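Local coordinates for monopolin complex subunit CSM1 (Candida glabrata, PDB 6MJC), which binds a peptide of the kinetochore protein Dsn1, and in this way probably recruits the monopolin complex to the kinetochore, at residues 19-24 / 31-36; 62-67 / 93-98; 85-90 / 105-110. All blocks are in the same frame, centred on the assembly; numbering follows the deposited sequence.

Contact 1: residues 19-24 / 31-36; sequences VRVHRT and LWFDTS
Arg20 and Ser36 grip each other through backbone and side chain alike. Arg20 N donates to Ser36 O at 2.8 Å, Ser36 N returns a bond to Arg20 O, and the guanidinium folds back: with chi3 bent to -76°, NH2 reaches Ser36 OG at 2.9 Å, the hydroxyl tilted out of the guanidinium plane. Arginine suits the site because NH2 also serves Gly38 O while NE holds a water. Beyond this pair the pairing is irregular. His22 N bonds to Asp34 O, but Asp34 N bonds to Arg23 O at 2.9 Å, so two residues face one; the extra residue is accommodated by His22, whose psi turns to -63°. Its ring edge brings NE2 to 3.1 Å from Ser36 CB, a tight fit that a small serine permits. Arg23 N stays buried without a partner, whereas the side chain leads away to the bound peptide, NE making a salt bridge with an acidic side chain. On the face of Val21 and Thr35, Val21 CG1 packs on Phe33 CB at 3.8 Å, and Thr24 CG2 meets Leu31 CD1. These consecutive antiparallel strands form a beta hairpin with a classic bulge at His22 and Arg23, opposite Asp34.

Contact 2: residues 62-67 / 93-98; sequences DTEVIY and TLSFPL
Strand 94-96 closes one side of the five-stranded antiparallel sheet of the chain, pairing with strand 63-69, and the bound peptide prolongs the sheet by lying parallel to Leu94 and Ser95. Four backbone bonds join the strands, two in each of the pairs Val65 with Phe96 and Tyr67 with Leu94; Tyr67 N to Leu94 O, at 2.8 Å and 171°, is nearly straight. The side chains of these pairs share the face covered by helix 101-113. Phe96, with CG in the crowded position between its backbone N and carbonyl carbon (chi1 52°), lays its ring against the neighbouring strand. Val65 CB rides over the ring face, 4.0 Å from the centroid, a CH-pi contact, with CG1 beside the CE1-CZ rim, 3.6 Å from CZ. Branching at CB lets valine do this and still set CG2 against Leu98 CD1 at 3.5 Å. Further round the ring, Phe96 CE2 touches Tyr67 CB. Tyr67 CD2 lies 3.9 Å from Leu94 CD1, the two side chains running side by side. On the opposite face Ile66 CD1 settles on Ser95 CB, and Ile66 CG2 reaches Thr93 CG2. There too Glu64 stretches beyond its CG so that OE1 receives the Ser95 OG hydrogen at a very short 2.5 Å, from above the carboxylate plane, while OG also bonds to a basic side chain of the peptide.

Contact 3: residues 85-90 / 105-110; sequences KLPDYL and YIKMSK
This is side-chain packing without a direct polar bond, between the turn that follows helix 76-85 and one flank of helix 101-113. Leu86 is the first residue to leave the helical backbone, and the chain then tightens into a short 3-10 segment in which Leu90 N bonds to Pro87 O at 3.0 Å. Leu86, just before the turn, and Leu90, at its end, both reach Met108. Methionine is well suited to the place because its unbranched chain can be bent to fit: CG leaves anti to the backbone N (chi1 179°), and the chain then folds at chi2 73° and chi3 74°. Leu86 CD1 comes to the sulphur, 4.1 Å from SD, and Leu90 CD1 lies 4.1 Å from the terminal methyl CE, both leucines crossing the methionine obliquely. The three side chains are buried in the core of an alpha/beta fold, consistent with the RWD-like domains of kinetochore proteins, where helix 101-113 lies against the antiparallel sheet; Met108 goes on to touch Met44 and Tyr46 of strand 44-52. Nearer the surface, Lys107 lends its aliphatic chain. Its CG stands anti to the backbone N, a bend at chi2 brings CD within 4.3 Å of Pro87 CG, and a second at chi3 turns CE toward Tyr89 OH. Tyr89 meets the lysine tip-on, at about a right angle, with OH 3.4 Å from CE. One face of the tyrosine ring is covered by Pro87 CB, 3.5 Å above the plane and offset toward the rim, so the proline ring touches both the tyrosine and the lysine. Outside the two segments, Lys107 NZ makes a long, weak ion pair with an acidic side chain of the bound peptide, and Tyr89 packs on a basic one.

How the contacts relate
The three contacts lie 15 to 18 Å apart, centre to centre, yet each touches the other two. Contacts 1 and 2 belong to the same sheet, and Trp32 CH2 rests 3.8 Å from Ile66 CB across the strand between them. Contact 3 adds a helix: the probable hydrogen bond from Tyr67 OH to Leu90 O, 2.7 Å long, ties its turn to contact 2, while Val19 CG2 packs 3.8 Å from Tyr105 CE1 to join it to contact 1. The Dsn1 peptide reaches residues of all three. Contact 2 offers it an edge for strand pairing, contact 1 a charged partner in Arg23, and contact 3 side-chain packing by Tyr89 and a long, weak ion pair from Lys107.

Contact 1: residues 19-24 / 31-36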
# COMPACT_ATOMS: atom_id res chain seq x y z
N VAL A 19 -12.00 0.46 -1.81
CA VAL A 19 -10.77 1.23 -1.64
C VAL A 19 -11.12 2.70 -1.48
O VAL A 19 -11.90 3.25 -2.26
CB VAL A 19 -9.84 1.02 -2.85
CG1 VAL A 19 -8.79 2.15 -2.94
CG2 VAL A 19 -9.17 -0.33 -2.77
N ARG A 20 -10.56 3.33 -0.46
CA ARG A 20 -10.83 4.75 -0.23
C ARG A 20 -9.49 5.45 -0.09
O ARG A 20 -8.74 5.20 0.86
CB ARG A 20 -11.68 4.95 1.02
CG ARG A 20 -12.97 4.15 1.02
CD ARG A 20 -13.69 4.23 2.36
NE ARG A 20 -13.08 3.38 3.38
CZ ARG A 20 -13.19 2.06 3.44
NH1 ARG A 20 -13.89 1.40 2.52
NH2 ARG A 20 -12.61 1.38 4.41
N VAL A 21 -9.17 6.34 -1.03
CA VAL A 21 -7.87 7.02 -1.01
C VAL A 21 -8.02 8.38 -0.37
O VAL A 21 -8.88 9.15 -0.76
CB VAL A 21 -7.28 7.14 -2.41
CG1 VAL A 21 -5.97 7.94 -2.37
CG2 VAL A 21 -7.02 5.75 -2.95
N HIS A 22 -7.15 8.72 0.57
CA HIS A 22 -7.38 9.87 1.44
C HIS A 22 -6.46 11.04 1.09
O HIS A 22 -6.93 12.12 0.75
CB HIS A 22 -7.18 9.43 2.91
CG HIS A 22 -8.12 8.34 3.35
ND1 HIS A 22 -9.49 8.47 3.32
CD2 HIS A 22 -7.86 7.10 3.82
CE1 HIS A 22 -10.04 7.35 3.76
NE2 HIS A 22 -9.07 6.50 4.07
N ARG A 23 -5.17 10.83 1.23
CA ARG A 23 -4.14 11.82 0.99
C ARG A 23 -3.29 11.27 -0.14
O ARG A 23 -3.02 10.06 -0.18
CB ARG A 23 -3.32 12.04 2.26
CG ARG A 23 -1.96 12.69 2.06
CD ARG A 23 -2.05 14.16 1.62
NE ARG A 23 -0.73 14.77 1.46
CZ ARG A 23 -0.51 15.96 0.90
NH1 ARG A 23 -1.53 16.67 0.44
NH2 ARG A 23 0.72 16.44 0.79
N THR A 24 -2.88 12.15 -1.05
CA THR A 24 -1.99 11.81 -2.15
C THR A 24 -0.88 12.85 -2.24
O THR A 24 -1.14 14.04 -2.12
CB THR A 24 -2.77 11.77 -3.48
OG1 THR A 24 -3.90 10.91 -3.34
CG2 THR A 24 -1.87 11.26 -4.59
N LEU A 31 5.03 8.51 -6.63
CA LEU A 31 3.66 8.90 -6.34
C LEU A 31 3.14 8.02 -5.23
O LEU A 31 3.26 6.80 -5.30
CB LEU A 31 2.78 8.75 -7.59
CG LEU A 31 1.29 8.93 -7.33
CD1 LEU A 31 0.95 10.31 -6.86
CD2 LEU A 31 0.51 8.59 -8.62
N TRP A 32 2.64 8.66 -4.16
CA TRP A 32 2.29 7.99 -2.92
C TRP A 32 0.87 8.32 -2.54
O TRP A 32 0.41 9.45 -2.75
CB TRP A 32 3.24 8.40 -1.74
CG TRP A 32 4.65 8.00 -1.96
CD1 TRP A 32 5.56 8.62 -2.80
CD2 TRP A 32 5.30 6.90 -1.39
NE1 TRP A 32 6.76 7.97 -2.74
CE2 TRP A 32 6.63 6.90 -1.89
CE3 TRP A 32 4.91 5.89 -0.51
CZ2 TRP A 32 7.58 5.95 -1.50
CZ3 TRP A 32 5.85 4.93 -0.13
CH2 TRP A 32 7.16 4.97 -0.63
N PHE A 33 0.18 7.36 -1.92
CA PHE A 33 -1.13 7.71 -1.38
C PHE A 33 -1.55 6.83 -0.22
O PHE A 33 -1.17 5.67 -0.14
CB PHE A 33 -2.22 7.66 -2.43
CG PHE A 33 -2.26 6.41 -3.21
CD1 PHE A 33 -1.49 6.29 -4.35
CD2 PHE A 33 -3.09 5.36 -2.87
CE1 PHE A 33 -1.53 5.16 -5.12
CE2 PHE A 33 -3.15 4.21 -3.66
CZ PHE A 33 -2.36 4.12 -4.78
N ASP A 34 -2.34 7.42 0.67
CA ASP A 34 -2.85 6.72 1.84
C ASP A 34 -4.17 6.08 1.44
O ASP A 34 -4.96 6.70 0.73
CB ASP A 34 -3.10 7.66 3.01
CG ASP A 34 -1.89 7.89 3.85
OD1 ASP A 34 -0.79 7.46 3.47
OD2 ASP A 34 -2.05 8.51 4.91
N THR A 35 -4.41 4.87 1.92
CA THR A 35 -5.56 4.08 1.49
C THR A 35 -6.18 3.44 2.72
O THR A 35 -5.47 3.04 3.65
CB THR A 35 -5.16 2.96 0.53
OG1 THR A 35 -4.31 3.47 -0.50
CG2 THR A 35 -6.38 2.35 -0.12
N SER A 36 -7.49 3.34 2.70
CA SER A 36 -8.29 2.53 3.60
C SER A 36 -8.99 1.48 2.75
O SER A 36 -9.60 1.82 1.72
CB SER A 36 -9.28 3.41 4.36
OG SER A 36 -10.12 2.63 5.16
O HOH W 1 -12.23 5.43 5.25

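Contact 2: residues 62-67 / 93-98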
# COMPACT_ATOMS: atom_id res chain seq x y z
N ASP A 62 13.67 2.16 -13.03
CA ASP A 62 13.04 1.06 -12.33
C ASP A 62 11.72 1.48 -11.71
O ASP A 62 11.62 2.57 -11.13
CB ASP A 62 13.95 0.51 -11.22
CG ASP A 62 14.98 -0.47 -11.76
OD1 ASP A 62 15.07 -0.62 -13.01
OD2 ASP A 62 15.68 -1.08 -10.92
N THR A 63 10.72 0.58 -11.79
CA THR A 63 9.41 0.80 -11.18
C THR A 63 9.06 -0.30 -10.19
O THR A 63 9.16 -1.49 -10.51
CB THR A 63 8.29 0.86 -12.22
OG1 THR A 63 7.06 1.11 -11.55
CG2 THR A 63 8.17 -0.46 -12.95
N GLU A 64 8.57 0.10 -9.02
CA GLU A 64 8.16 -0.85 -7.99
C GLU A 64 7.03 -0.27 -7.16
O GLU A 64 6.82 0.95 -7.13
CB GLU A 64 9.36 -1.21 -7.07
CG GLU A 64 9.76 -0.12 -6.09
CD GLU A 64 10.95 -0.51 -5.19
OE1 GLU A 64 11.25 -1.73 -5.05
OE2 GLU A 64 11.59 0.41 -4.63
N VAL A 65 6.31 -1.14 -6.46
CA VAL A 65 5.31 -0.70 -5.49
C VAL A 65 5.85 -0.89 -4.08
O VAL A 65 6.39 -1.95 -3.72
CB VAL A 65 3.99 -1.46 -5.65
CG1 VAL A 65 2.97 -0.90 -4.67
CG2 VAL A 65 3.41 -1.37 -7.05
N ILE A 66 5.68 0.13 -3.26
CA ILE A 66 6.00 0.07 -1.83
C ILE A 66 4.68 0.03 -1.06
O ILE A 66 3.84 0.92 -1.21
CB ILE A 66 6.86 1.27 -1.36
CG1 ILE A 66 8.14 1.46 -2.20
CG2 ILE A 66 7.17 1.13 0.18
CD1 ILE A 66 9.19 0.34 -2.23
N TYR A 67 4.56 -0.91 -0.12
CA TYR A 67 3.38 -1.07 0.73
C TYR A 67 3.78 -0.80 2.16
O TYR A 67 4.72 -1.41 2.65
CB TYR A 67 2.78 -2.48 0.64
CG TYR A 67 1.87 -2.91 1.81
CD1 TYR A 67 0.51 -2.61 1.81
CD2 TYR A 67 2.36 -3.67 2.84
CE1 TYR A 67 -0.30 -3.04 2.85
CE2 TYR A 67 1.52 -4.10 3.89
CZ TYR A 67 0.21 -3.74 3.90
OH TYR A 67 -0.64 -4.16 4.89
N THR A 93 6.61 -3.52 6.06
CA THR A 93 6.76 -2.75 4.82
C THR A 93 7.30 -3.65 3.72
O THR A 93 8.27 -4.36 3.94
CB THR A 93 7.70 -1.55 5.02
OG1 THR A 93 7.07 -0.71 6.00
CG2 THR A 93 7.91 -0.80 3.71
N LEU A 94 6.67 -3.63 2.56
CA LEU A 94 6.98 -4.52 1.46
C LEU A 94 7.29 -3.73 0.19
O LEU A 94 6.77 -2.65 -0.04
CB LEU A 94 5.77 -5.46 1.16
CG LEU A 94 5.24 -6.28 2.33
CD1 LEU A 94 3.98 -7.08 1.91
CD2 LEU A 94 6.30 -7.25 2.80
N SER A 95 8.07 -4.34 -0.70
CA SER A 95 8.24 -3.91 -2.08
C SER A 95 7.78 -5.07 -2.98
O SER A 95 7.98 -6.25 -2.64
CB SER A 95 9.71 -3.55 -2.36
OG SER A 95 9.95 -3.40 -3.73
N PHE A 96 7.16 -4.74 -4.11
CA PHE A 96 6.80 -5.78 -5.07
C PHE A 96 6.64 -5.15 -6.45
O PHE A 96 6.43 -3.93 -6.57
CB PHE A 96 5.53 -6.57 -4.62
CG PHE A 96 4.32 -5.73 -4.26
CD1 PHE A 96 3.45 -5.30 -5.25
CD2 PHE A 96 4.04 -5.44 -2.97
CE1 PHE A 96 2.31 -4.53 -4.92
CE2 PHE A 96 2.92 -4.70 -2.62
CZ PHE A 96 2.06 -4.25 -3.61
N PRO A 97 6.81 -5.93 -7.50
CA PRO A 97 6.65 -5.39 -8.86
C PRO A 97 5.20 -5.07 -9.17
O PRO A 97 4.26 -5.57 -8.55
CB PRO A 97 7.20 -6.51 -9.75
CG PRO A 97 6.96 -7.74 -8.96
CD PRO A 97 7.20 -7.36 -7.52
N LEU A 98 5.03 -4.13 -10.09
CA LEU A 98 3.70 -3.69 -10.48
C LEU A 98 2.85 -4.86 -10.94
O LEU A 98 1.64 -4.89 -10.73
CB LEU A 98 3.85 -2.66 -11.58
CG LEU A 98 2.83 -1.56 -11.69
CD1 LEU A 98 2.66 -0.82 -10.47
CD2 LEU A 98 3.33 -0.64 -12.81

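Contact 3: residues 85-90 / 105-110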
# COMPACT_ATOMS: atom_id res chain seq x y z
N LYS A 85 -6.51 -12.55 10.80
CA LYS A 85 -7.08 -12.72 9.47
C LYS A 85 -6.03 -12.57 8.39
O LYS A 85 -6.10 -13.26 7.37
CB LYS A 85 -8.20 -11.69 9.22
CG LYS A 85 -9.42 -11.87 10.13
CD LYS A 85 -10.71 -11.27 9.55
CE LYS A 85 -10.87 -9.80 9.87
NZ LYS A 85 -12.20 -9.28 9.43
N LEU A 86 -5.01 -11.65 8.62
CA LEU A 86 -4.10 -11.41 7.53
C LEU A 86 -2.77 -12.13 7.74
O LEU A 86 -2.34 -12.36 8.87
CB LEU A 86 -3.79 -9.91 7.35
CG LEU A 86 -4.92 -8.89 7.44
CD1 LEU A 86 -4.33 -7.54 6.94
CD2 LEU A 86 -6.18 -9.16 6.78
N PRO A 87 -2.05 -12.39 6.64
CA PRO A 87 -0.74 -13.01 6.76
C PRO A 87 0.27 -12.06 7.40
O PRO A 87 0.15 -10.84 7.34
CB PRO A 87 -0.36 -13.36 5.31
CG PRO A 87 -1.29 -12.58 4.44
CD PRO A 87 -2.52 -12.29 5.24
N ASP A 88 1.26 -12.66 8.08
CA ASP A 88 2.27 -11.86 8.80
C ASP A 88 2.89 -10.78 7.92
O ASP A 88 3.23 -9.68 8.39
CB ASP A 88 3.41 -12.76 9.30
CG ASP A 88 3.01 -13.68 10.44
OD1 ASP A 88 1.88 -13.54 10.93
OD2 ASP A 88 3.83 -14.55 10.83
N TYR A 89 3.10 -11.07 6.63
CA TYR A 89 3.83 -10.09 5.82
C TYR A 89 3.06 -8.82 5.58
O TYR A 89 3.68 -7.79 5.24
CB TYR A 89 4.25 -10.71 4.51
CG TYR A 89 3.17 -11.33 3.69
CD1 TYR A 89 2.27 -10.56 2.98
CD2 TYR A 89 3.07 -12.71 3.59
CE1 TYR A 89 1.26 -11.15 2.20
CE2 TYR A 89 2.09 -13.30 2.78
CZ TYR A 89 1.19 -12.52 2.11
OH TYR A 89 0.22 -13.14 1.37
N LEU A 90 1.74 -8.83 5.78
CA LEU A 90 1.00 -7.60 5.61
C LEU A 90 1.09 -6.67 6.82
O LEU A 90 0.45 -5.62 6.82
CB LEU A 90 -0.46 -7.90 5.29
CG LEU A 90 -0.75 -8.53 3.92
CD1 LEU A 90 -2.23 -8.72 3.73
CD2 LEU A 90 -0.16 -7.62 2.83
N TYR A 105 -3.95 -6.79 -4.16
CA TYR A 105 -5.29 -6.28 -3.87
C TYR A 105 -6.25 -7.42 -3.57
O TYR A 105 -7.06 -7.34 -2.65
CB TYR A 105 -5.80 -5.43 -5.04
CG TYR A 105 -7.29 -5.15 -4.98
CD1 TYR A 105 -7.81 -4.16 -4.14
CD2 TYR A 105 -8.16 -5.88 -5.73
CE1 TYR A 105 -9.19 -3.92 -4.11
CE2 TYR A 105 -9.55 -5.65 -5.73
CZ TYR A 105 -10.04 -4.67 -4.90
OH TYR A 105 -11.41 -4.48 -4.91
N ILE A 106 -6.15 -8.51 -4.32
CA ILE A 106 -7.01 -9.67 -4.08
C ILE A 106 -6.72 -10.29 -2.72
O ILE A 106 -7.65 -10.64 -1.99
CB ILE A 106 -6.81 -10.71 -5.18
CG1 ILE A 106 -7.30 -10.17 -6.53
CG2 ILE A 106 -7.58 -12.00 -4.84
CD1 ILE A 106 -7.01 -11.05 -7.71
N LYS A 107 -5.45 -10.49 -2.39
CA LYS A 107 -5.06 -11.05 -1.08
C LYS A 107 -5.58 -10.18 0.05
O LYS A 107 -6.17 -10.68 1.03
CB LYS A 107 -3.54 -11.15 -1.00
CG LYS A 107 -2.94 -11.62 0.34
CD LYS A 107 -3.43 -12.99 0.72
CE LYS A 107 -2.69 -14.07 -0.02
NZ LYS A 107 -3.01 -15.40 0.58
N MET A 108 -5.40 -8.87 -0.06
CA MET A 108 -5.88 -7.98 0.99
C MET A 108 -7.39 -8.06 1.11
O MET A 108 -7.94 -8.13 2.21
CB MET A 108 -5.44 -6.54 0.74
CG MET A 108 -5.93 -5.55 1.80
SD MET A 108 -5.10 -5.68 3.36
CE MET A 108 -3.53 -4.94 2.90
N SER A 109 -8.09 -8.05 -0.03
CA SER A 109 -9.54 -8.01 0.00
C SER A 109 -10.09 -9.30 0.59
O SER A 109 -11.00 -9.27 1.43
CB SER A 109 -10.07 -7.76 -1.41
OG SER A 109 -11.46 -7.52 -1.34
N LYS A 110 -9.50 -10.43 0.22
CA LYS A 110 -10.00 -11.70 0.73
C LYS A 110 -9.67 -11.86 2.21
O LYS A 110 -10.48 -12.40 2.97
CB LYS A 110 -9.41 -12.85 -0.05
CG LYS A 110 -10.00 -13.03 -1.46
CD LYS A 110 -9.45 -14.27 -2.15
CE LYS A 110 -10.09 -14.47 -3.54
NZ LYS A 110 -9.46 -15.57 -4.32